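PDB 1R5M: SIR4-interacting protein SIF2, which acts as a WD40-repeat corepressor subunit of the Set3 complex in the yeast nucleus and antagonizes telomeric silencing. Local coordinates for residues Ala346-Val356 with Asp395-Asn403; Asp168-Trp176 with Thr182-Lys190. All blocks are in the same frame, centred on the assembly; numbering follows the deposited sequence.

Contact 1: Ala346-Val356 with Asp395-Asn403; sequences AVAFMDGQVNV and DYIFDLSWN
I397, L400 and W402 pack against A346, A348, V354 and V356 in a buried, apolar contact between the curated repeats WD 7 and WD 8. Strand 397-402 runs nearly antiparallel to strand 346-349 (169°), but the axes are 7.2 Å apart, so the two touch through side chains and do not pair. I397 fits tightly: its CG2 lies 3.5 Å from A348 CB, and its CD1 is equally close to V354 CG2. L400 holds CG between the backbone N and the carbonyl carbon (chi1 66°). This stands CD1 up over the A346 backbone, 3.8 Å from A346 O. A346 CB lies 3.8 Å from W402 CZ2 and about as near to NE1, on the NE1-CZ2 side of the indole, and V356 CG1 meets the edge of the ring at CH2. The W402 NE1 bonds to the carbonyl of R337, on the strand beside 346-349. Such facing of one blade by the next builds the WD40 beta propeller. Strand 397-402 begins the sheet that continues through 408-413 to 419-422, where strand 37-44 closes the ring. Nearer the surface, M350 and Y396 lie side by side and point the same way. M350 CG is 3.7 Å from Y396 CE2, while M350 O sits at the ring edge, in its plane, 3.2 Å from Y396 CD2. An alanine at Y396 would remove the ring, would probably open a gap beside M350, and is likely to leave the methionine chain free to turn. One water bridges the blades, donating to F349 O (2.7 Å) and accepting from I397 N.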
loop_
_atom_site.group_PDB
_atom_site.type_symbol
_atom_site.label_atom_id
_atom_site.label_comp_id
_atom_site.label_asym_id
_atom_site.label_seq_id
_atom_site.Cartn_x
_atom_site.Cartn_y
_atom_site.Cartn_z
ATOM N N ALA A 346 3.713 11.393 0.676
ATOM C CA ALA A 346 2.671 11.950 -0.177
ATOM C C ALA A 346 1.296 11.473 0.258
ATOM O O ALA A 346 1.092 10.283 0.494
ATOM C CB ALA A 346 2.922 11.553 -1.627
ATOM N N VAL A 347 0.353 12.405 0.361
ATOM C CA VAL A 347 -1.005 12.067 0.765
ATOM C C VAL A 347 -2.033 12.623 -0.208
ATOM O O VAL A 347 -1.828 13.678 -0.807
ATOM C CB VAL A 347 -1.329 12.604 2.174
ATOM C CG1 VAL A 347 -0.431 11.936 3.206
ATOM C CG2 VAL A 347 -1.157 14.113 2.212
ATOM N N ALA A 348 -3.134 11.898 -0.371
ATOM C CA ALA A 348 -4.201 12.333 -1.258
ATOM C C ALA A 348 -5.404 12.721 -0.414
ATOM O O ALA A 348 -5.959 11.890 0.306
ATOM C CB ALA A 348 -4.576 11.212 -2.220
ATOM N N PHE A 349 -5.790 13.990 -0.490
ATOM C CA PHE A 349 -6.936 14.475 0.260
ATOM C C PHE A 349 -8.221 14.238 -0.516
ATOM O O PHE A 349 -8.211 14.102 -1.742
ATOM C CB PHE A 349 -6.791 15.967 0.570
ATOM C CG PHE A 349 -5.727 16.277 1.581
ATOM C CD1 PHE A 349 -4.410 16.492 1.188
ATOM C CD2 PHE A 349 -6.041 16.343 2.935
ATOM C CE1 PHE A 349 -3.421 16.773 2.133
ATOM C CE2 PHE A 349 -5.060 16.622 3.888
ATOM C CZ PHE A 349 -3.748 16.837 3.486
ATOM N N MET A 350 -9.329 14.199 0.215
ATOM C CA MET A 350 -10.641 13.966 -0.369
ATOM C C MET A 350 -11.022 15.031 -1.394
ATOM O O MET A 350 -11.866 14.793 -2.256
ATOM C CB MET A 350 -11.686 13.908 0.746
ATOM C CG MET A 350 -13.088 13.590 0.282
ATOM S SD MET A 350 -14.173 13.279 1.686
ATOM C CE MET A 350 -15.683 12.806 0.835
ATOM N N ASP A 351 -10.402 16.204 -1.307
ATOM C CA ASP A 351 -10.713 17.275 -2.249
ATOM C C ASP A 351 -9.913 17.185 -3.549
ATOM O O ASP A 351 -9.957 18.097 -4.376
ATOM C CB ASP A 351 -10.498 18.648 -1.594
ATOM C CG ASP A 351 -9.054 18.894 -1.201
ATOM O OD1 ASP A 351 -8.216 17.992 -1.403
ATOM O OD2 ASP A 351 -8.754 19.996 -0.688
ATOM N N GLY A 352 -9.185 16.085 -3.731
ATOM C CA GLY A 352 -8.409 15.902 -4.948
ATOM C C GLY A 352 -7.013 16.497 -4.936
ATOM O O GLY A 352 -6.313 16.484 -5.952
ATOM N N GLN A 353 -6.592 17.024 -3.793
ATOM C CA GLN A 353 -5.261 17.605 -3.705
ATOM C C GLN A 353 -4.259 16.612 -3.141
ATOM O O GLN A 353 -4.572 15.838 -2.232
ATOM C CB GLN A 353 -5.263 18.859 -2.829
ATOM C CG GLN A 353 -3.896 19.536 -2.752
ATOM C CD GLN A 353 -3.958 20.939 -2.178
ATOM O OE1 GLN A 353 -4.831 21.728 -2.543
ATOM N NE2 GLN A 353 -3.018 21.264 -1.294
ATOM N N VAL A 354 -3.055 16.635 -3.699
ATOM C CA VAL A 354 -1.980 15.775 -3.231
ATOM C C VAL A 354 -0.950 16.671 -2.568
ATOM O O VAL A 354 -0.500 17.653 -3.160
ATOM C CB VAL A 354 -1.273 15.034 -4.388
ATOM C CG1 VAL A 354 -0.078 14.247 -3.849
ATOM C CG2 VAL A 354 -2.245 14.102 -5.086
ATOM N N ASN A 355 -0.598 16.346 -1.330
ATOM C CA ASN A 355 0.415 17.103 -0.611
ATOM C C ASN A 355 1.611 16.194 -0.412
ATOM O O ASN A 355 1.455 15.017 -0.080
ATOM C CB ASN A 355 -0.085 17.547 0.770
ATOM C CG ASN A 355 -0.790 18.893 0.746
ATOM O OD1 ASN A 355 -1.212 19.396 1.790
ATOM N ND2 ASN A 355 -0.917 19.481 -0.436
ATOM N N VAL A 356 2.801 16.730 -0.641
ATOM C CA VAL A 356 4.020 15.973 -0.417
ATOM C C VAL A 356 4.699 16.669 0.754
ATOM O O VAL A 356 4.982 17.869 0.697
ATOM C CB VAL A 356 4.956 15.990 -1.641
ATOM C CG1 VAL A 356 6.224 15.198 -1.337
ATOM C CG2 VAL A 356 4.249 15.384 -2.844
ATOM N N ASP A 395 -12.829 15.628 -8.928
ATOM C CA ASP A 395 -12.808 14.181 -8.739
ATOM C C ASP A 395 -11.939 13.771 -7.550
ATOM O O ASP A 395 -11.050 14.512 -7.129
ATOM C CB ASP A 395 -12.313 13.494 -10.020
ATOM C CG ASP A 395 -12.614 11.997 -10.049
ATOM O OD1 ASP A 395 -13.388 11.510 -9.200
ATOM O OD2 ASP A 395 -12.078 11.309 -10.943
ATOM N N TYR A 396 -12.226 12.588 -7.014
ATOM C CA TYR A 396 -11.493 12.026 -5.881
ATOM C C TYR A 396 -10.245 11.302 -6.367
ATOM O O TYR A 396 -10.196 10.826 -7.497
ATOM C CB TYR A 396 -12.333 10.966 -5.154
ATOM C CG TYR A 396 -13.602 11.444 -4.500
ATOM C CD1 TYR A 396 -14.821 10.823 -4.775
ATOM C CD2 TYR A 396 -13.584 12.485 -3.574
ATOM C CE1 TYR A 396 -15.994 11.228 -4.138
ATOM C CE2 TYR A 396 -14.747 12.898 -2.934
ATOM C CZ TYR A 396 -15.948 12.267 -3.217
ATOM O OH TYR A 396 -17.098 12.679 -2.577
ATOM N N ILE A 397 -9.251 11.210 -5.490
ATOM C CA ILE A 397 -8.028 10.461 -5.771
ATOM C C ILE A 397 -8.132 9.261 -4.831
ATOM O O ILE A 397 -8.244 9.436 -3.619
ATOM C CB ILE A 397 -6.762 11.266 -5.433
ATOM C CG1 ILE A 397 -6.589 12.399 -6.448
ATOM C CG2 ILE A 397 -5.538 10.346 -5.449
ATOM C CD1 ILE A 397 -5.478 13.367 -6.100
ATOM N N PHE A 398 -8.111 8.055 -5.393
ATOM C CA PHE A 398 -8.228 6.821 -4.615
ATOM C C PHE A 398 -6.892 6.162 -4.295
ATOM O O PHE A 398 -6.791 5.357 -3.364
ATOM C CB PHE A 398 -9.083 5.802 -5.378
ATOM C CG PHE A 398 -10.564 6.060 -5.316
ATOM C CD1 PHE A 398 -11.443 5.228 -6.003
ATOM C CD2 PHE A 398 -11.084 7.105 -4.558
ATOM C CE1 PHE A 398 -12.818 5.428 -5.935
ATOM C CE2 PHE A 398 -12.462 7.315 -4.484
ATOM C CZ PHE A 398 -13.329 6.473 -5.174
ATOM N N ASP A 399 -5.869 6.495 -5.069
ATOM C CA ASP A 399 -4.569 5.880 -4.871
ATOM C C ASP A 399 -3.449 6.718 -5.463
ATOM O O ASP A 399 -3.669 7.533 -6.360
ATOM C CB ASP A 399 -4.574 4.490 -5.527
ATOM C CG ASP A 399 -3.235 3.782 -5.427
ATOM O OD1 ASP A 399 -2.558 3.604 -6.466
ATOM O OD2 ASP A 399 -2.857 3.400 -4.302
ATOM N N LEU A 400 -2.248 6.529 -4.933
ATOM C CA LEU A 400 -1.076 7.213 -5.449
ATOM C C LEU A 400 0.111 6.289 -5.223
ATOM O O LEU A 400 0.079 5.431 -4.336
ATOM C CB LEU A 400 -0.872 8.573 -4.764
ATOM C CG LEU A 400 -0.521 8.718 -3.287
ATOM C CD1 LEU A 400 -0.465 10.211 -2.943
ATOM C CD2 LEU A 400 -1.562 8.024 -2.424
ATOM N N SER A 401 1.140 6.434 -6.046
ATOM C CA SER A 401 2.321 5.590 -5.915
ATOM C C SER A 401 3.576 6.313 -6.373
ATOM O O SER A 401 3.544 7.078 -7.339
ATOM C CB SER A 401 2.138 4.312 -6.734
ATOM O OG SER A 401 1.997 4.615 -8.111
ATOM N N TRP A 402 4.675 6.059 -5.667
ATOM C CA TRP A 402 5.977 6.653 -5.971
ATOM C C TRP A 402 6.827 5.743 -6.846
ATOM O O TRP A 402 6.829 4.524 -6.652
ATOM C CB TRP A 402 6.814 6.840 -4.708
ATOM C CG TRP A 402 6.399 7.873 -3.728
ATOM C CD1 TRP A 402 5.605 7.697 -2.629
ATOM C CD2 TRP A 402 6.879 9.216 -3.667
ATOM N NE1 TRP A 402 5.573 8.851 -1.880
ATOM C CE2 TRP A 402 6.347 9.799 -2.497
ATOM C CE3 TRP A 402 7.714 9.985 -4.489
ATOM C CZ2 TRP A 402 6.627 11.115 -2.125
ATOM C CZ3 TRP A 402 7.993 11.296 -4.118
ATOM C CH2 TRP A 402 7.450 11.846 -2.947
ATOM N N ASN A 403 7.581 6.319 -7.780
ATOM C CA ASN A 403 8.483 5.479 -8.556
ATOM C C ASN A 403 9.683 5.293 -7.619
ATOM O O ASN A 403 9.812 6.012 -6.622
ATOM C CB ASN A 403 8.841 6.116 -9.915
ATOM C CG ASN A 403 9.863 7.234 -9.827
ATOM O OD1 ASN A 403 9.938 7.973 -8.848
ATOM N ND2 ASN A 403 10.645 7.380 -10.895
HETATM O O HOH W 1 -9.381 11.969 -2.831
#

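Contact 2: Asp168-Trp176 with Thr182-Lys190; sequences DVENVTILW and TVMQHFELK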
loop_
_atom_site.group_PDB
_atom_site.type_symbol
_atom_site.label_atom_id
_atom_site.label_comp_id
_atom_site.label_asym_id
_atom_site.label_seq_id
_atom_site.Cartn_x
_atom_site.Cartn_y
_atom_site.Cartn_z
ATOM N N ASP A 168 -8.800 -11.311 0.400
ATOM C CA ASP A 168 -9.891 -10.629 -0.282
ATOM C C ASP A 168 -10.766 -9.867 0.712
ATOM O O ASP A 168 -10.522 -9.901 1.922
ATOM C CB ASP A 168 -10.737 -11.612 -1.121
ATOM C CG ASP A 168 -11.384 -12.716 -0.297
ATOM O OD1 ASP A 168 -11.881 -12.443 0.817
ATOM O OD2 ASP A 168 -11.418 -13.868 -0.788
ATOM N N VAL A 169 -11.774 -9.171 0.194
ATOM C CA VAL A 169 -12.669 -8.374 1.025
ATOM C C VAL A 169 -13.433 -9.161 2.082
ATOM O O VAL A 169 -13.833 -8.600 3.104
ATOM C CB VAL A 169 -13.692 -7.594 0.168
ATOM C CG1 VAL A 169 -12.976 -6.596 -0.716
ATOM C CG2 VAL A 169 -14.509 -8.549 -0.668
ATOM N N GLU A 170 -13.646 -10.452 1.841
ATOM C CA GLU A 170 -14.363 -11.286 2.801
ATOM C C GLU A 170 -13.382 -11.877 3.807
ATOM O O GLU A 170 -13.731 -12.749 4.601
ATOM C CB GLU A 170 -15.110 -12.406 2.074
ATOM C CG GLU A 170 -16.196 -11.912 1.130
ATOM C CD GLU A 170 -17.211 -11.025 1.827
ATOM O OE1 GLU A 170 -17.679 -11.403 2.920
ATOM O OE2 GLU A 170 -17.547 -9.953 1.278
ATOM N N ASN A 171 -12.152 -11.379 3.757
ATOM C CA ASN A 171 -11.073 -11.811 4.632
ATOM C C ASN A 171 -10.592 -13.238 4.441
ATOM O O ASN A 171 -9.940 -13.802 5.319
ATOM C CB ASN A 171 -11.435 -11.565 6.093
ATOM C CG ASN A 171 -11.339 -10.100 6.462
ATOM O OD1 ASN A 171 -10.275 -9.482 6.340
ATOM N ND2 ASN A 171 -12.448 -9.533 6.909
ATOM N N VAL A 172 -10.916 -13.833 3.302
ATOM C CA VAL A 172 -10.414 -15.168 3.030
ATOM C C VAL A 172 -8.955 -14.875 2.711
ATOM O O VAL A 172 -8.662 -14.031 1.864
ATOM C CB VAL A 172 -11.099 -15.806 1.812
ATOM C CG1 VAL A 172 -10.396 -17.104 1.435
ATOM C CG2 VAL A 172 -12.558 -16.086 2.137
ATOM N N THR A 173 -8.050 -15.545 3.409
ATOM C CA THR A 173 -6.625 -15.323 3.217
ATOM C C THR A 173 -5.961 -16.610 2.762
ATOM O O THR A 173 -6.178 -17.671 3.346
ATOM C CB THR A 173 -5.988 -14.832 4.524
ATOM O OG1 THR A 173 -6.687 -13.663 4.972
ATOM C CG2 THR A 173 -4.524 -14.486 4.314
ATOM N N ILE A 174 -5.146 -16.507 1.718
ATOM C CA ILE A 174 -4.482 -17.674 1.156
ATOM C C ILE A 174 -2.965 -17.547 1.101
ATOM O O ILE A 174 -2.440 -16.494 0.742
ATOM C CB ILE A 174 -4.973 -17.928 -0.290
ATOM C CG1 ILE A 174 -6.496 -18.072 -0.314
ATOM C CG2 ILE A 174 -4.289 -19.158 -0.868
ATOM C CD1 ILE A 174 -7.022 -19.234 0.495
ATOM N N LEU A 175 -2.279 -18.629 1.463
ATOM C CA LEU A 175 -0.823 -18.699 1.398
ATOM C C LEU A 175 -0.553 -19.545 0.159
ATOM O O LEU A 175 -0.996 -20.693 0.079
ATOM C CB LEU A 175 -0.246 -19.401 2.631
ATOM C CG LEU A 175 1.207 -19.861 2.484
ATOM C CD1 LEU A 175 2.131 -18.659 2.311
ATOM C CD2 LEU A 175 1.603 -20.675 3.713
ATOM N N TRP A 176 0.150 -18.972 -0.810
ATOM C CA TRP A 176 0.450 -19.673 -2.053
ATOM C C TRP A 176 1.921 -19.950 -2.268
ATOM O O TRP A 176 2.779 -19.199 -1.812
ATOM C CB TRP A 176 0.051 -18.847 -3.283
ATOM C CG TRP A 176 -1.350 -18.362 -3.386
ATOM C CD1 TRP A 176 -1.883 -17.244 -2.808
ATOM C CD2 TRP A 176 -2.381 -18.927 -4.195
ATOM N NE1 TRP A 176 -3.183 -17.075 -3.216
ATOM C CE2 TRP A 176 -3.516 -18.097 -4.069
ATOM C CE3 TRP A 176 -2.454 -20.059 -5.021
ATOM C CZ2 TRP A 176 -4.715 -18.362 -4.739
ATOM C CZ3 TRP A 176 -3.646 -20.321 -5.687
ATOM C CH2 TRP A 176 -4.760 -19.474 -5.541
ATOM N N THR A 182 0.134 -23.312 -6.179
ATOM C CA THR A 182 -0.670 -24.171 -5.326
ATOM C C THR A 182 -1.034 -23.501 -4.005
ATOM O O THR A 182 -0.305 -22.647 -3.497
ATOM C CB THR A 182 0.057 -25.501 -5.035
ATOM O OG1 THR A 182 1.341 -25.233 -4.457
ATOM C CG2 THR A 182 0.238 -26.299 -6.325
ATOM N N VAL A 183 -2.182 -23.891 -3.467
ATOM C CA VAL A 183 -2.678 -23.355 -2.206
ATOM C C VAL A 183 -2.061 -24.149 -1.060
ATOM O O VAL A 183 -2.327 -25.341 -0.912
ATOM C CB VAL A 183 -4.214 -23.473 -2.125
ATOM C CG1 VAL A 183 -4.699 -23.021 -0.757
ATOM C CG2 VAL A 183 -4.860 -22.646 -3.230
ATOM N N MET A 184 -1.238 -23.493 -0.251
ATOM C CA MET A 184 -0.590 -24.168 0.870
ATOM C C MET A 184 -1.433 -24.111 2.134
ATOM O O MET A 184 -1.491 -25.075 2.895
ATOM C CB MET A 184 0.780 -23.552 1.127
ATOM C CG MET A 184 1.746 -23.765 -0.014
ATOM S SD MET A 184 3.297 -22.950 0.309
ATOM C CE MET A 184 3.928 -23.950 1.639
ATOM N N GLN A 185 -2.077 -22.971 2.355
ATOM C CA GLN A 185 -2.942 -22.794 3.510
ATOM C C GLN A 185 -4.039 -21.806 3.165
ATOM O O GLN A 185 -3.859 -20.938 2.312
ATOM C CB GLN A 185 -2.164 -22.261 4.718
ATOM C CG GLN A 185 -1.142 -23.215 5.307
ATOM C CD GLN A 185 -0.786 -22.848 6.736
ATOM O OE1 GLN A 185 -1.639 -22.875 7.625
ATOM N NE2 GLN A 185 0.474 -22.494 6.964
ATOM N N HIS A 186 -5.181 -21.947 3.828
ATOM C CA HIS A 186 -6.303 -21.047 3.613
ATOM C C HIS A 186 -6.867 -20.683 4.978
ATOM O O HIS A 186 -7.026 -21.548 5.840
ATOM C CB HIS A 186 -7.371 -21.717 2.739
ATOM C CG HIS A 186 -7.978 -22.942 3.348
ATOM N ND1 HIS A 186 -8.934 -22.886 4.340
ATOM C CD2 HIS A 186 -7.767 -24.257 3.103
ATOM C CE1 HIS A 186 -9.285 -24.112 4.681
ATOM N NE2 HIS A 186 -8.591 -24.964 3.946
ATOM N N PHE A 187 -7.152 -19.401 5.180
ATOM C CA PHE A 187 -7.687 -18.948 6.458
ATOM C C PHE A 187 -8.981 -18.163 6.298
ATOM O O PHE A 187 -9.091 -17.293 5.433
ATOM C CB PHE A 187 -6.664 -18.069 7.190
ATOM C CG PHE A 187 -5.272 -18.636 7.213
ATOM C CD1 PHE A 187 -4.376 -18.352 6.189
ATOM C CD2 PHE A 187 -4.858 -19.457 8.257
ATOM C CE1 PHE A 187 -3.082 -18.877 6.204
ATOM C CE2 PHE A 187 -3.569 -19.988 8.282
ATOM C CZ PHE A 187 -2.680 -19.697 7.254
ATOM N N GLU A 188 -9.961 -18.490 7.135
ATOM C CA GLU A 188 -11.254 -17.812 7.148
ATOM C C GLU A 188 -11.525 -17.545 8.626
ATOM O O GLU A 188 -12.347 -18.215 9.250
ATOM C CB GLU A 188 -12.358 -18.710 6.579
ATOM C CG GLU A 188 -12.108 -19.229 5.172
ATOM C CD GLU A 188 -11.055 -20.321 5.126
ATOM O OE1 GLU A 188 -11.188 -21.309 5.878
ATOM O OE2 GLU A 188 -10.099 -20.194 4.334
ATOM N N LEU A 189 -10.820 -16.564 9.176
ATOM C CA LEU A 189 -10.929 -16.228 10.590
ATOM C C LEU A 189 -12.207 -15.516 11.030
ATOM O O LEU A 189 -12.440 -15.353 12.227
ATOM C CB LEU A 189 -9.706 -15.408 11.009
ATOM C CG LEU A 189 -8.349 -16.043 10.679
ATOM C CD1 LEU A 189 -7.226 -15.149 11.185
ATOM C CD2 LEU A 189 -8.254 -17.426 11.310
ATOM N N LYS A 190 -13.033 -15.095 10.078
ATOM C CA LYS A 190 -14.279 -14.411 10.416
ATOM C C LYS A 190 -15.305 -15.393 10.972
ATOM O O LYS A 190 -15.362 -15.632 12.180
ATOM C CB LYS A 190 -14.860 -13.712 9.185
ATOM C CG LYS A 190 -13.984 -12.603 8.625
ATOM C CD LYS A 190 -14.651 -11.909 7.446
ATOM C CE LYS A 190 -15.956 -11.245 7.856
ATOM N NZ LYS A 190 -16.622 -10.580 6.702
HETATM O O HOH W 2 -15.298 -8.674 5.348
HETATM O O HOH W 3 -12.938 -15.052 6.926
HETATM O O HOH W 4 -9.035 -14.870 7.452
#
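L175, K190 and W176 have the largest buried areas in this hairpin contact between residues 168-176 and 182-190. L175 sits at a classic beta bulge. Its carbonyl O accepts a bond from M184 N (2.8 Å) and a longer, weak one from Q185 N, while its own N donates to Q185 O almost straight (175°). Further along, T173 and F187 form a hydrogen-bonded antiparallel pair. The L175 side chain has CG anti to the backbone N (chi1 164°), which brings CD2 to 4.0 Å from M184 CB and near the amide of Q185. W176 turns to the face of the sheet that also holds I174, V183 and H186. V183 CG2 lies over one face of its six-membered ring, a CH-pi contact 4.0 Å from the centroid. I174 CG2 sits above the same face, toward the rim. W176 NE1 bonds to S166 OG, and D168 bonds to H148, consistent with the Trp-Ser-His-Asp tetrad of WD40 blades. K190 works at the other end. Its aliphatic chain crosses N171 at about a right angle, with CD 3.5 Å from N171 CB. Its NZ reaches V169 O through a water, 2.7 Å from the lysine nitrogen, and stays 4.0 Å from E170 OE1, too far for a salt bridge. Strand 182-187 is the outermost strand of its four-stranded blade, and strand 173-177 lies between it and 163-168. The next blade packs on the face of L175 and F187: F220 touches L175, I222 touches F187, and the F187 ring meets Y232.

How the contacts relate
The two contacts lie on opposite sides of the propeller, with centres 30 Å apart, and share no strand. Contact 1 is buried and lies nearer the chain centre. It joins two blades, WD 7 and WD 8, by apolar packing, with a water as the polar link. Contact 2 is partly buried and sits farther out. It joins neighbouring strands within one blade, so backbone hydrogen bonds carry it, while E170, H186, E188 and K190 are exposed. Each contact uses a tryptophan. W402 meets residues of another blade, whereas W176 is covered by a residue of its own hairpin.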